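Local coordinates for protein ribonucleoside-diphosphate reductase (Pseudomonas aeruginosa, PDB 5IM3) that probably reduces ribonucleoside diphosphates to the corresponding deoxyribonucleotides for DNA synthesis, with thioredoxin as reductant and with allosteric control by nucleotides such as dATP, at residues G175-D180 / E216-Y221; Q576-V581 / T591-K596; A685-E690 / S745-W750; P787-L792 / A849-V854. All blocks are in the same frame, centred on the assembly; numbering follows the deposited sequence.

Interaction 1: residues G175-D180 / E216-Y221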
loop_
_atom_site.group_PDB
_atom_site.type_symbol
_atom_site.label_atom_id
_atom_site.label_comp_id
_atom_site.label_asym_id
_atom_site.label_seq_id
_atom_site.Cartn_x
_atom_site.Cartn_y
_atom_site.Cartn_z
ATOM N N GLY A 175 52.322 3.508 31.689
ATOM C CA GLY A 175 52.504 3.013 30.340
ATOM C C GLY A 175 51.424 3.392 29.355
ATOM O O GLY A 175 51.364 2.800 28.274
ATOM N N LEU A 176 50.571 4.358 29.685
ATOM C CA LEU A 176 49.477 4.770 28.817
ATOM C C LEU A 176 49.623 6.241 28.463
ATOM O O LEU A 176 50.060 7.047 29.289
ATOM C CB LEU A 176 48.118 4.518 29.485
ATOM C CG LEU A 176 47.812 3.054 29.802
ATOM C CD1 LEU A 176 46.498 2.930 30.559
ATOM C CD2 LEU A 176 47.778 2.220 28.529
ATOM N N ALA A 177 49.255 6.583 27.232
ATOM C CA ALA A 177 49.404 7.933 26.713
ATOM C C ALA A 177 48.112 8.723 26.878
ATOM O O ALA A 177 47.016 8.161 26.913
ATOM C CB ALA A 177 49.804 7.902 25.237
ATOM N N GLU A 178 48.257 10.045 26.971
ATOM C CA GLU A 178 47.117 10.958 27.072
ATOM C C GLU A 178 46.204 10.594 28.241
ATOM O O GLU A 178 44.987 10.780 28.178
ATOM C CB GLU A 178 46.325 10.995 25.762
ATOM C CG GLU A 178 47.020 11.749 24.637
ATOM C CD GLU A 178 47.083 13.245 24.893
ATOM O OE1 GLU A 178 46.214 13.760 25.630
ATOM O OE2 GLU A 178 48.003 13.909 24.363
ATOM N N VAL A 179 46.784 10.073 29.320
ATOM C CA VAL A 179 46.058 9.805 30.555
ATOM C C VAL A 179 46.653 10.669 31.655
ATOM O O VAL A 179 47.877 10.798 31.763
ATOM C CB VAL A 179 46.103 8.312 30.945
ATOM C CG1 VAL A 179 45.340 7.476 29.924
ATOM C CG2 VAL A 179 47.543 7.833 31.077
ATOM N N ASP A 180 45.783 11.261 32.469
ATOM C CA ASP A 180 46.181 12.235 33.483
ATOM C C ASP A 180 45.765 11.707 34.853
ATOM O O ASP A 180 44.587 11.772 35.219
ATOM C CB ASP A 180 45.553 13.595 33.195
ATOM C CG ASP A 180 46.187 14.710 33.999
ATOM O OD1 ASP A 180 46.779 14.418 35.060
ATOM O OD2 ASP A 180 46.090 15.880 33.570
ATOM N N GLU A 216 39.275 9.613 25.421
ATOM C CA GLU A 216 40.548 8.914 25.288
ATOM C C GLU A 216 40.368 7.443 25.648
ATOM O O GLU A 216 40.192 7.111 26.829
ATOM C CB GLU A 216 41.613 9.563 26.172
ATOM C CG GLU A 216 42.912 8.770 26.271
ATOM C CD GLU A 216 43.532 8.502 24.916
ATOM O OE1 GLU A 216 43.370 9.355 24.022
ATOM O OE2 GLU A 216 44.168 7.440 24.745
ATOM N N PRO A 217 40.423 6.531 24.672
ATOM C CA PRO A 217 40.099 5.128 24.975
ATOM C C PRO A 217 41.028 4.494 25.993
ATOM O O PRO A 217 40.600 3.594 26.727
ATOM C CB PRO A 217 40.206 4.444 23.604
ATOM C CG PRO A 217 41.140 5.296 22.828
ATOM C CD PRO A 217 40.866 6.702 23.277
ATOM N N ASN A 218 42.284 4.939 26.076
ATOM C CA ASN A 218 43.232 4.314 26.991
ATOM C C ASN A 218 42.756 4.350 28.437
ATOM O O ASN A 218 43.274 3.591 29.264
ATOM C CB ASN A 218 44.600 4.987 26.877
ATOM C CG ASN A 218 45.361 4.548 25.643
ATOM O OD1 ASN A 218 45.266 3.397 25.220
ATOM N ND2 ASN A 218 46.120 5.464 25.058
ATOM N N TYR A 219 41.783 5.200 28.764
ATOM C CA TYR A 219 41.211 5.176 30.105
ATOM C C TYR A 219 40.481 3.874 30.398
ATOM O O TYR A 219 40.290 3.540 31.572
ATOM C CB TYR A 219 40.264 6.358 30.297
ATOM C CG TYR A 219 40.992 7.655 30.546
ATOM C CD1 TYR A 219 41.602 7.904 31.766
ATOM C CD2 TYR A 219 41.078 8.625 29.561
ATOM C CE1 TYR A 219 42.276 9.086 31.994
ATOM C CE2 TYR A 219 41.749 9.810 29.785
ATOM C CZ TYR A 219 42.344 10.034 31.005
ATOM O OH TYR A 219 43.016 11.205 31.242
ATOM N N SER A 220 40.064 3.137 29.366
ATOM C CA SER A 220 39.477 1.822 29.597
ATOM C C SER A 220 40.446 0.924 30.353
ATOM O O SER A 220 40.052 0.227 31.296
ATOM C CB SER A 220 39.072 1.184 28.268
ATOM O OG SER A 220 38.619 -0.148 28.458
ATOM N N TYR A 221 41.720 0.930 29.958
ATOM C CA TYR A 221 42.725 0.188 30.712
ATOM C C TYR A 221 42.854 0.738 32.125
ATOM O O TYR A 221 42.957 -0.026 33.091
ATOM C CB TYR A 221 44.074 0.242 29.997
ATOM C CG TYR A 221 44.051 -0.266 28.573
ATOM C CD1 TYR A 221 43.949 -1.624 28.299
ATOM C CD2 TYR A 221 44.145 0.614 27.503
ATOM C CE1 TYR A 221 43.932 -2.091 26.998
ATOM C CE2 TYR A 221 44.130 0.156 26.199
ATOM C CZ TYR A 221 44.024 -1.195 25.952
ATOM O OH TYR A 221 44.009 -1.651 24.655
#

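Interaction 2: residues Q576-V581 / T591-K596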
loop_
_atom_site.group_PDB
_atom_site.type_symbol
_atom_site.label_atom_id
_atom_site.label_comp_id
_atom_site.label_asym_id
_atom_site.label_seq_id
_atom_site.Cartn_x
_atom_site.Cartn_y
_atom_site.Cartn_z
ATOM N N GLN A 576 35.826 -38.662 4.570
ATOM C CA GLN A 576 34.868 -39.281 3.660
ATOM C C GLN A 576 34.943 -40.800 3.682
ATOM O O GLN A 576 33.971 -41.463 3.307
ATOM C CB GLN A 576 35.104 -38.798 2.229
ATOM C CG GLN A 576 34.870 -37.321 2.023
ATOM C CD GLN A 576 35.408 -36.827 0.693
ATOM O OE1 GLN A 576 35.011 -37.307 -0.369
ATOM N NE2 GLN A 576 36.320 -35.863 0.745
ATOM N N HIS A 577 36.074 -41.364 4.099
ATOM C CA HIS A 577 36.286 -42.803 4.027
ATOM C C HIS A 577 35.602 -43.570 5.148
ATOM O O HIS A 577 35.585 -44.806 5.108
ATOM C CB HIS A 577 37.786 -43.108 4.063
ATOM C CG HIS A 577 38.439 -42.764 5.367
ATOM N ND1 HIS A 577 38.436 -41.487 5.887
ATOM C CD2 HIS A 577 39.115 -43.530 6.256
ATOM C CE1 HIS A 577 39.080 -41.482 7.039
ATOM N NE2 HIS A 577 39.503 -42.708 7.287
ATOM N N VAL A 578 35.039 -42.883 6.139
ATOM C CA VAL A 578 34.554 -43.555 7.337
ATOM C C VAL A 578 33.203 -42.988 7.758
ATOM O O VAL A 578 32.640 -43.406 8.776
ATOM C CB VAL A 578 35.597 -43.439 8.468
ATOM C CG1 VAL A 578 35.611 -42.033 9.061
ATOM C CG2 VAL A 578 35.363 -44.484 9.541
ATOM N N GLY A 579 32.666 -42.049 6.987
ATOM C CA GLY A 579 31.369 -41.490 7.319
ATOM C C GLY A 579 30.970 -40.396 6.354
ATOM O O GLY A 579 31.633 -40.148 5.344
ATOM N N VAL A 580 29.865 -39.738 6.700
ATOM C CA VAL A 580 29.243 -38.709 5.876
ATOM C C VAL A 580 28.878 -37.533 6.772
ATOM O O VAL A 580 28.452 -37.722 7.918
ATOM C CB VAL A 580 27.989 -39.254 5.149
ATOM C CG1 VAL A 580 27.185 -38.125 4.495
ATOM C CG2 VAL A 580 28.380 -40.301 4.109
ATOM N N VAL A 581 29.051 -36.320 6.254
ATOM C CA VAL A 581 28.599 -35.118 6.950
ATOM C C VAL A 581 27.118 -34.925 6.657
ATOM O O VAL A 581 26.723 -34.707 5.507
ATOM C CB VAL A 581 29.407 -33.885 6.523
ATOM C CG1 VAL A 581 29.015 -32.677 7.371
ATOM C CG2 VAL A 581 30.897 -34.161 6.625
ATOM N N THR A 591 31.856 -29.188 10.287
ATOM C CA THR A 591 31.475 -30.180 9.276
ATOM C C THR A 591 32.112 -31.514 9.677
ATOM O O THR A 591 33.182 -31.886 9.193
ATOM C CB THR A 591 31.896 -29.753 7.867
ATOM O OG1 THR A 591 33.307 -29.514 7.832
ATOM C CG2 THR A 591 31.163 -28.492 7.439
ATOM N N LEU A 592 31.432 -32.234 10.568
ATOM C CA LEU A 592 31.905 -33.508 11.089
ATOM C C LEU A 592 30.876 -34.602 10.823
ATOM O O LEU A 592 29.675 -34.337 10.722
ATOM C CB LEU A 592 32.181 -33.413 12.594
ATOM C CG LEU A 592 33.235 -32.394 13.036
ATOM C CD1 LEU A 592 33.268 -32.299 14.555
ATOM C CD2 LEU A 592 34.608 -32.757 12.493
ATOM N N ASN A 593 31.362 -35.839 10.720
ATOM C CA ASN A 593 30.496 -36.983 10.467
ATOM C C ASN A 593 29.646 -37.319 11.689
ATOM O O ASN A 593 30.048 -37.109 12.835
ATOM C CB ASN A 593 31.321 -38.213 10.088
ATOM C CG ASN A 593 32.027 -38.062 8.759
ATOM O OD1 ASN A 593 31.703 -37.181 7.964
ATOM N ND2 ASN A 593 32.994 -38.936 8.505
ATOM N N THR A 594 28.460 -37.867 11.427
ATOM C CA THR A 594 27.590 -38.386 12.473
ATOM C C THR A 594 27.002 -39.714 12.024
ATOM O O THR A 594 26.899 -39.991 10.826
ATOM C CB THR A 594 26.450 -37.413 12.811
ATOM O OG1 THR A 594 25.815 -36.973 11.604
ATOM C CG2 THR A 594 26.985 -36.209 13.574
ATOM N N ASN A 595 26.627 -40.542 12.994
ATOM C CA ASN A 595 25.892 -41.762 12.690
ATOM C C ASN A 595 25.251 -42.287 13.969
ATOM O O ASN A 595 25.238 -41.617 15.006
ATOM C CB ASN A 595 26.798 -42.813 12.029
ATOM C CG ASN A 595 27.920 -43.287 12.935
ATOM O OD1 ASN A 595 27.709 -43.590 14.113
ATOM N ND2 ASN A 595 29.122 -43.366 12.379
ATOM N N LYS A 596 24.707 -43.498 13.869
ATOM C CA LYS A 596 24.043 -44.172 14.976
ATOM C C LYS A 596 24.872 -44.124 16.261
ATOM O O LYS A 596 24.322 -44.008 17.362
ATOM C CB LYS A 596 23.771 -45.614 14.540
ATOM C CG LYS A 596 23.011 -46.496 15.492
ATOM C CD LYS A 596 22.603 -47.798 14.783
ATOM C CE LYS A 596 23.805 -48.661 14.382
ATOM N NZ LYS A 596 24.360 -49.413 15.536
HETATM O O HOH W 1 32.644 -41.088 10.992
HETATM O O HOH W 2 33.183 -37.135 6.039
#

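Interaction 3: residues A685-E690 / S745-W750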
loop_
_atom_site.group_PDB
_atom_site.type_symbol
_atom_site.label_atom_id
_atom_site.label_comp_id
_atom_site.label_asym_id
_atom_site.label_seq_id
_atom_site.Cartn_x
_atom_site.Cartn_y
_atom_site.Cartn_z
ATOM N N ALA A 685 43.226 -11.708 3.927
ATOM C CA ALA A 685 42.406 -12.818 4.409
ATOM C C ALA A 685 42.876 -14.141 3.820
ATOM O O ALA A 685 42.879 -15.171 4.504
ATOM C CB ALA A 685 40.938 -12.580 4.057
ATOM N N ASP A 686 43.273 -14.129 2.547
ATOM C CA ASP A 686 43.770 -15.338 1.900
ATOM C C ASP A 686 45.078 -15.798 2.532
ATOM O O ASP A 686 45.202 -16.952 2.960
ATOM C CB ASP A 686 43.956 -15.074 0.404
ATOM C CG ASP A 686 44.264 -16.334 -0.385
ATOM O OD1 ASP A 686 44.882 -17.264 0.174
ATOM O OD2 ASP A 686 43.887 -16.391 -1.575
ATOM N N GLN A 687 46.064 -14.899 2.605
ATOM C CA GLN A 687 47.408 -15.291 3.014
ATOM C C GLN A 687 47.499 -15.564 4.510
ATOM O O GLN A 687 48.263 -16.441 4.929
ATOM C CB GLN A 687 48.401 -14.205 2.613
ATOM C CG GLN A 687 48.429 -13.938 1.121
ATOM C CD GLN A 687 49.265 -12.730 0.762
ATOM O OE1 GLN A 687 48.880 -11.926 -0.087
ATOM N NE2 GLN A 687 50.418 -12.592 1.407
ATOM N N SER A 688 46.748 -14.829 5.331
ATOM C CA SER A 688 46.788 -15.083 6.768
ATOM C C SER A 688 46.210 -16.454 7.095
ATOM O O SER A 688 46.720 -17.154 7.978
ATOM C CB SER A 688 46.041 -13.985 7.523
ATOM O OG SER A 688 44.750 -13.777 6.980
ATOM N N MET A 689 45.153 -16.862 6.389
ATOM C CA MET A 689 44.609 -18.198 6.601
ATOM C C MET A 689 45.561 -19.269 6.089
ATOM O O MET A 689 45.704 -20.327 6.712
ATOM C CB MET A 689 43.246 -18.331 5.922
ATOM C CG MET A 689 42.079 -18.288 6.891
ATOM S SD MET A 689 42.214 -19.536 8.183
ATOM C CE MET A 689 41.921 -18.532 9.635
ATOM N N GLU A 690 46.215 -19.017 4.953
ATOM C CA GLU A 690 47.191 -19.968 4.435
ATOM C C GLU A 690 48.332 -20.173 5.423
ATOM O O GLU A 690 48.835 -21.292 5.578
ATOM C CB GLU A 690 47.727 -19.483 3.088
ATOM C CG GLU A 690 48.685 -20.455 2.417
ATOM C CD GLU A 690 49.318 -19.885 1.159
ATOM O OE1 GLU A 690 49.099 -18.690 0.866
ATOM O OE2 GLU A 690 50.039 -20.634 0.465
ATOM N N SER A 745 45.400 -19.313 -5.850
ATOM C CA SER A 745 46.769 -18.859 -5.668
ATOM C C SER A 745 47.345 -19.386 -4.356
ATOM O O SER A 745 46.622 -19.709 -3.409
ATOM C CB SER A 745 46.840 -17.331 -5.692
ATOM O OG SER A 745 46.203 -16.770 -4.558
ATOM N N GLU A 746 48.676 -19.466 -4.314
ATOM C CA GLU A 746 49.403 -19.979 -3.162
ATOM C C GLU A 746 50.688 -19.184 -2.993
ATOM O O GLU A 746 51.363 -18.874 -3.978
ATOM C CB GLU A 746 49.737 -21.468 -3.329
ATOM C CG GLU A 746 48.537 -22.343 -3.648
ATOM C CD GLU A 746 48.920 -23.788 -3.904
ATOM O OE1 GLU A 746 48.089 -24.530 -4.472
ATOM O OE2 GLU A 746 50.053 -24.176 -3.544
ATOM N N THR A 747 51.029 -18.864 -1.745
ATOM C CA THR A 747 52.238 -18.108 -1.440
ATOM C C THR A 747 53.266 -18.917 -0.661
ATOM O O THR A 747 54.354 -18.401 -0.382
ATOM C CB THR A 747 51.889 -16.839 -0.652
ATOM O OG1 THR A 747 51.499 -17.188 0.681
ATOM C CG2 THR A 747 50.753 -16.081 -1.327
ATOM N N LEU A 748 52.958 -20.161 -0.304
ATOM C CA LEU A 748 53.861 -21.032 0.435
ATOM C C LEU A 748 54.225 -22.240 -0.421
ATOM O O LEU A 748 53.696 -22.438 -1.517
ATOM C CB LEU A 748 53.226 -21.494 1.754
ATOM C CG LEU A 748 53.435 -20.619 2.993
ATOM C CD1 LEU A 748 52.999 -19.181 2.757
ATOM C CD2 LEU A 748 52.683 -21.218 4.172
ATOM N N ASP A 749 55.144 -23.051 0.099
ATOM C CA ASP A 749 55.530 -24.313 -0.526
ATOM C C ASP A 749 54.909 -25.446 0.281
ATOM O O ASP A 749 55.381 -25.768 1.376
ATOM C CB ASP A 749 57.047 -24.460 -0.594
ATOM C CG ASP A 749 57.475 -25.783 -1.200
ATOM O OD1 ASP A 749 56.675 -26.378 -1.956
ATOM O OD2 ASP A 749 58.606 -26.231 -0.921
ATOM N N TRP A 750 53.858 -26.052 -0.265
ATOM C CA TRP A 750 53.112 -27.086 0.437
ATOM C C TRP A 750 53.595 -28.494 0.121
ATOM O O TRP A 750 53.227 -29.429 0.842
ATOM C CB TRP A 750 51.625 -26.978 0.096
ATOM C CG TRP A 750 50.964 -25.770 0.680
ATOM C CD1 TRP A 750 50.934 -24.513 0.148
ATOM C CD2 TRP A 750 50.232 -25.704 1.909
ATOM N NE1 TRP A 750 50.232 -23.667 0.972
ATOM C CE2 TRP A 750 49.788 -24.376 2.060
ATOM C CE3 TRP A 750 49.910 -26.639 2.897
ATOM C CZ2 TRP A 750 49.036 -23.960 3.158
ATOM C CZ3 TRP A 750 49.167 -26.224 3.987
ATOM C CH2 TRP A 750 48.737 -24.898 4.108
#

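Interaction 4: residues P787-L792 / A849-V854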
loop_
_atom_site.group_PDB
_atom_site.type_symbol
_atom_site.label_atom_id
_atom_site.label_comp_id
_atom_site.label_asym_id
_atom_site.label_seq_id
_atom_site.Cartn_x
_atom_site.Cartn_y
_atom_site.Cartn_z
ATOM N N PRO A 787 33.105 -7.584 10.179
ATOM C CA PRO A 787 33.370 -6.147 10.110
ATOM C C PRO A 787 32.708 -5.447 11.283
ATOM O O PRO A 787 31.699 -5.910 11.817
ATOM C CB PRO A 787 32.743 -5.728 8.776
ATOM C CG PRO A 787 31.664 -6.736 8.547
ATOM C CD PRO A 787 32.194 -8.024 9.106
ATOM N N THR A 788 33.298 -4.333 11.700
ATOM C CA THR A 788 32.729 -3.556 12.793
ATOM C C THR A 788 31.262 -3.262 12.514
ATOM O O THR A 788 30.918 -2.709 11.466
ATOM C CB THR A 788 33.511 -2.251 12.968
ATOM O OG1 THR A 788 34.891 -2.550 13.208
ATOM C CG2 THR A 788 32.961 -1.434 14.136
ATOM N N TYR A 789 30.395 -3.646 13.451
ATOM C CA TYR A 789 28.970 -3.384 13.276
ATOM C C TYR A 789 28.664 -1.895 13.410
ATOM O O TYR A 789 27.824 -1.360 12.677
ATOM C CB TYR A 789 28.154 -4.199 14.280
ATOM C CG TYR A 789 26.668 -4.164 14.010
ATOM C CD1 TYR A 789 26.115 -4.900 12.969
ATOM C CD2 TYR A 789 25.817 -3.393 14.790
ATOM C CE1 TYR A 789 24.758 -4.872 12.714
ATOM C CE2 TYR A 789 24.457 -3.359 14.544
ATOM C CZ TYR A 789 23.934 -4.102 13.503
ATOM O OH TYR A 789 22.582 -4.075 13.243
ATOM N N GLN A 790 29.335 -1.209 14.332
ATOM C CA GLN A 790 29.219 0.240 14.434
ATOM C C GLN A 790 30.396 0.769 15.241
ATOM O O GLN A 790 30.761 0.194 16.268
ATOM C CB GLN A 790 27.893 0.657 15.076
ATOM C CG GLN A 790 27.575 -0.062 16.371
ATOM C CD GLN A 790 26.199 0.287 16.903
ATOM O OE1 GLN A 790 25.538 1.199 16.404
ATOM N NE2 GLN A 790 25.757 -0.446 17.921
ATOM N N ASN A 791 30.986 1.867 14.762
ATOM C CA ASN A 791 32.140 2.475 15.415
ATOM C C ASN A 791 31.794 3.136 16.742
ATOM O O ASN A 791 32.702 3.625 17.419
ATOM C CB ASN A 791 32.778 3.506 14.483
ATOM C CG ASN A 791 33.283 2.891 13.192
ATOM O OD1 ASN A 791 33.955 1.859 13.204
ATOM N ND2 ASN A 791 32.954 3.518 12.068
ATOM N N LEU A 792 30.521 3.160 17.130
ATOM C CA LEU A 792 30.100 3.804 18.363
ATOM C C LEU A 792 28.890 3.065 18.916
ATOM O O LEU A 792 27.983 2.705 18.163
ATOM C CB LEU A 792 29.768 5.281 18.115
ATOM C CG LEU A 792 29.310 6.160 19.282
ATOM C CD1 LEU A 792 29.694 7.610 19.009
ATOM C CD2 LEU A 792 27.807 6.052 19.507
ATOM N N ALA A 849 34.582 2.139 7.359
ATOM C CA ALA A 849 33.254 1.774 6.919
ATOM C C ALA A 849 32.707 0.694 7.839
ATOM O O ALA A 849 33.441 -0.169 8.322
ATOM C CB ALA A 849 33.286 1.284 5.476
ATOM N N THR A 850 31.412 0.772 8.106
ATOM C CA THR A 850 30.731 -0.134 9.012
ATOM C C THR A 850 30.171 -1.336 8.239
ATOM O O THR A 850 30.231 -1.398 7.010
ATOM C CB THR A 850 29.686 0.677 9.791
ATOM O OG1 THR A 850 30.236 1.041 11.062
ATOM C CG2 THR A 850 28.377 -0.064 9.987
ATOM N N ALA A 851 29.657 -2.327 8.971
ATOM C CA ALA A 851 29.191 -3.564 8.351
ATOM C C ALA A 851 28.147 -3.319 7.265
ATOM O O ALA A 851 28.161 -3.980 6.223
ATOM C CB ALA A 851 28.628 -4.492 9.424
ATOM N N PHE A 852 27.219 -2.385 7.493
ATOM C CA PHE A 852 26.154 -2.153 6.524
ATOM C C PHE A 852 26.552 -1.208 5.399
ATOM O O PHE A 852 25.761 -1.020 4.469
ATOM C CB PHE A 852 24.906 -1.610 7.222
ATOM C CG PHE A 852 23.981 -2.686 7.702
ATOM C CD1 PHE A 852 23.323 -3.497 6.795
ATOM C CD2 PHE A 852 23.768 -2.889 9.053
ATOM C CE1 PHE A 852 22.475 -4.492 7.221
ATOM C CE2 PHE A 852 22.917 -3.883 9.489
ATOM C CZ PHE A 852 22.271 -4.687 8.572
ATOM N N GLU A 853 27.745 -0.614 5.449
ATOM C CA GLU A 853 28.240 0.208 4.349
ATOM C C GLU A 853 29.501 -0.390 3.732
ATOM O O GLU A 853 30.264 0.316 3.073
ATOM C CB GLU A 853 28.472 1.654 4.803
ATOM C CG GLU A 853 28.963 1.828 6.235
ATOM C CD GLU A 853 28.613 3.174 6.836
ATOM O OE1 GLU A 853 27.543 3.726 6.497
ATOM O OE2 GLU A 853 29.396 3.669 7.666
ATOM N N VAL A 854 29.726 -1.688 3.934
ATOM C CA VAL A 854 30.667 -2.472 3.142
ATOM C C VAL A 854 29.848 -3.383 2.239
ATOM O O VAL A 854 28.953 -4.094 2.715
ATOM C CB VAL A 854 31.624 -3.296 4.022
ATOM C CG1 VAL A 854 32.533 -4.159 3.151
ATOM C CG2 VAL A 854 32.458 -2.388 4.910
HETATM O O HOH W 3 34.791 0.541 11.247
HETATM O O HOH W 4 28.837 3.348 13.290
#

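Interaction 1: residues G175-D180 / E216-Y221
Val179 and Tyr219 meet because Val179 CG1 and Tyr219 CG each lie beside their own backbone N, anti to the carbonyl carbon (chi1 -66° and -78°). The two side chains slide past each other in opposite directions. Val179 CG1 thus sits over the centre of one face of the phenol ring, 4.0 Å from the ring centroid, in a CH-pi contact. The phenol tip reaches on to the next residue. Asp180 N donates to Tyr219 OH at 3.0 Å.

Asn218 works beside this pair. Its ND2 gives a weak hydrogen bond to Ala177 O at 3.4 Å. Its CB touches Val179 CG1. Leu176 comes in from the other end of the loop and crosses Tyr221 at about a right angle, with Leu176 CD1 3.7 Å from Tyr221 CB. Leu176 CD1 also meets Asn218 O at 3.5 Å.

Glu216 lies against Glu178, with Glu216 CG 3.5 Å from Glu178 O. Its OE2 accepts a weak capping bond from Asn218 N, at the turn that opens helix 219-239. Its OE1 makes a salt bridge with Lys814 of helix 807-815.

The contact lies in the second ATP-cone sequence range. It joins the loop between helices 162-173 and 181-190 to the start of helix 219-239. Asp180 in turn caps helix 181-190 through Leu183 N. The contact is mixed in chemistry: the phenol takes a methyl over one face and accepts a backbone N-H at its oxygen, so one ring holds the loop by both apolar and polar means. Lys814 would balance the charge of Glu216, close to the carboxylate of Glu178.

Interaction 2: residues Q576-V581 / T591-K596
Val581 and Asn593 bring the two backbones together, with their CA atoms 4.4 Å apart and the touching parts of the chain running 118° from one another. Both segments belong to the long loop that joins helix 566-571 to strand 600-608 in the alpha-beta barrel domain of the reductase. That strand carries Cys602, which forms a disulfide with Cys373. The chain folds back on itself here without regular strand pairing, and no direct hydrogen bond links the two segments.

Asn593 carries the contact. Its CG is anti to the carbonyl carbon (chi1 -67°), which brings CG to the backbone of the other segment. The amide lies flat on the peptide between Gly579 and Val580, and the two planes are nearly parallel. Asn593 CG is 3.4 Å from Val580 N. At one end, Asn593 ND2 approaches Gly579 CA to 3.3 Å. At the other, Asn593 OD1 comes to 3.1 Å from Val580 C. The amide N-H has its partner outside, at Gln575 O. A weak bond also runs from Asn593 ND2 to a water that lies near Val578 O.

Val581 crosses Asn593 at about a right angle. Its CG2 touches Asn593 OD1 at 3.4 Å, while its CG1 packs on the backbone of Thr591 and Leu592. Val581 N is taken by Asn570 OD1 of helix 566-571. Thr594 lies against strands 373-377 and 600-608, and its OG1 bonds to His582. Beside the amide, Asn593 CA makes a C-H...O contact with Val580 O at 3.3 Å.

Interaction 3: residues A685-E690 / S745-W750
Glu690 of helix 679-707 reaches into the loop 745-750 and accepts every hydrogen bond between the two segments. Its CG is anti to the backbone N (chi1 -176°) and the chain runs on extended, which carries the carboxylate out to the loop. Thr747 OG1 donates to Glu690 OE1 at 2.8 Å, from above the carboxylate plane. Thr747 N donates to the syn lone pair of Glu690 OE2 at 3.0 Å and makes a longer, weak bond to OE1. Leu748 N adds a weak bond to OE2. Trp750 NE1 meets the anti lone pair of Glu690 OE2 at 3.1 Å in a nearly straight bond (172°). The carboxylate and indole planes are almost coplanar, 4° apart.

Apolar contacts are few. Glu690 CG lies at the edge of the indole, 3.6 Å from Trp750 CZ2. Gln687 CG touches Thr747 CG2 at 4.0 Å.

Charge pairing goes elsewhere. Asp686 forms a salt bridge with Lys868 and takes a bond from Trp869, whose ring also meets that of Trp750.

Thus, within the barrel domain, one buried carboxylate ties helix 679-707 to the loop before helix 751-757. Its donors would stabilise the charged form; the carboxylate of Glu746, not in contact, would oppose this if charged.

Interaction 4: residues P787-L792 / A849-V854
Tyr789 and Phe852 lie side by side and point the same way. The phenol oxygen sits at the edge of the phenylalanine ring, in its plane, with Tyr789 OH 3.8 Å from Phe852 CE2. Tyr789 CE1 is equally close to that carbon. Tyr789 CB points away from segment 849-854, but CG is anti to the backbone N (chi1 -170°) and starts the ring on its way back toward Phe852. Phe852 also touches Arg907 and Leu909 of strand 906-909.

Ala851 CB packs on Pro787 CG at 3.9 Å and lies near Tyr789 CD1 at 4.4 Å. The one direct hydrogen bond between the segments is from Ala851 N to Thr788 O, at 2.8 Å. Thr850 lies against the backbone of Thr788 to Gln790. Its CA makes a C-H...O contact with Thr788 O at 3.6 Å.

Water joins the far end. One water accepts from Asn791 N at 3.0 Å and makes a weak bond with Thr850 OG1. The side chain of Asn791 slides past Thr850 in the opposite direction, and its ND2 donates to Tyr848 O and Gly832 O. Thr788 OG1 bonds to Tyr670 OH, and its N to Gln666 OE1, both of helix 665-672.

The contact joins a helix-to-strand loop, from helix 773-779 to strand 792-795, to a helix-to-helix loop, between 842-847 and 856-866. Both belong to the domain built on the ten-stranded alpha-beta barrel of the reductase large chain.

Interaction 1 stands apart in an ATP-cone range, while interactions 2, 3 and 4 share the barrel-domain range. Interactions 1 and 2 lie on opposite sides of the chain's centre, with their own centres 51 Å apart. Interaction 2 is the buried one; the others are partly buried. Its loop folds on itself through a flat amide lying on a peptide, its bonds going to residues outside the segments, whereas interaction 3 depends on a single carboxylate bridging helix and loop. Interactions 1 and 4 mix aromatic contacts with one ordinary hydrogen bond each. Helix 856-866 follows segment 849-854 of interaction 4 and touches the helix of interaction 3, so neighbouring elements connect these two.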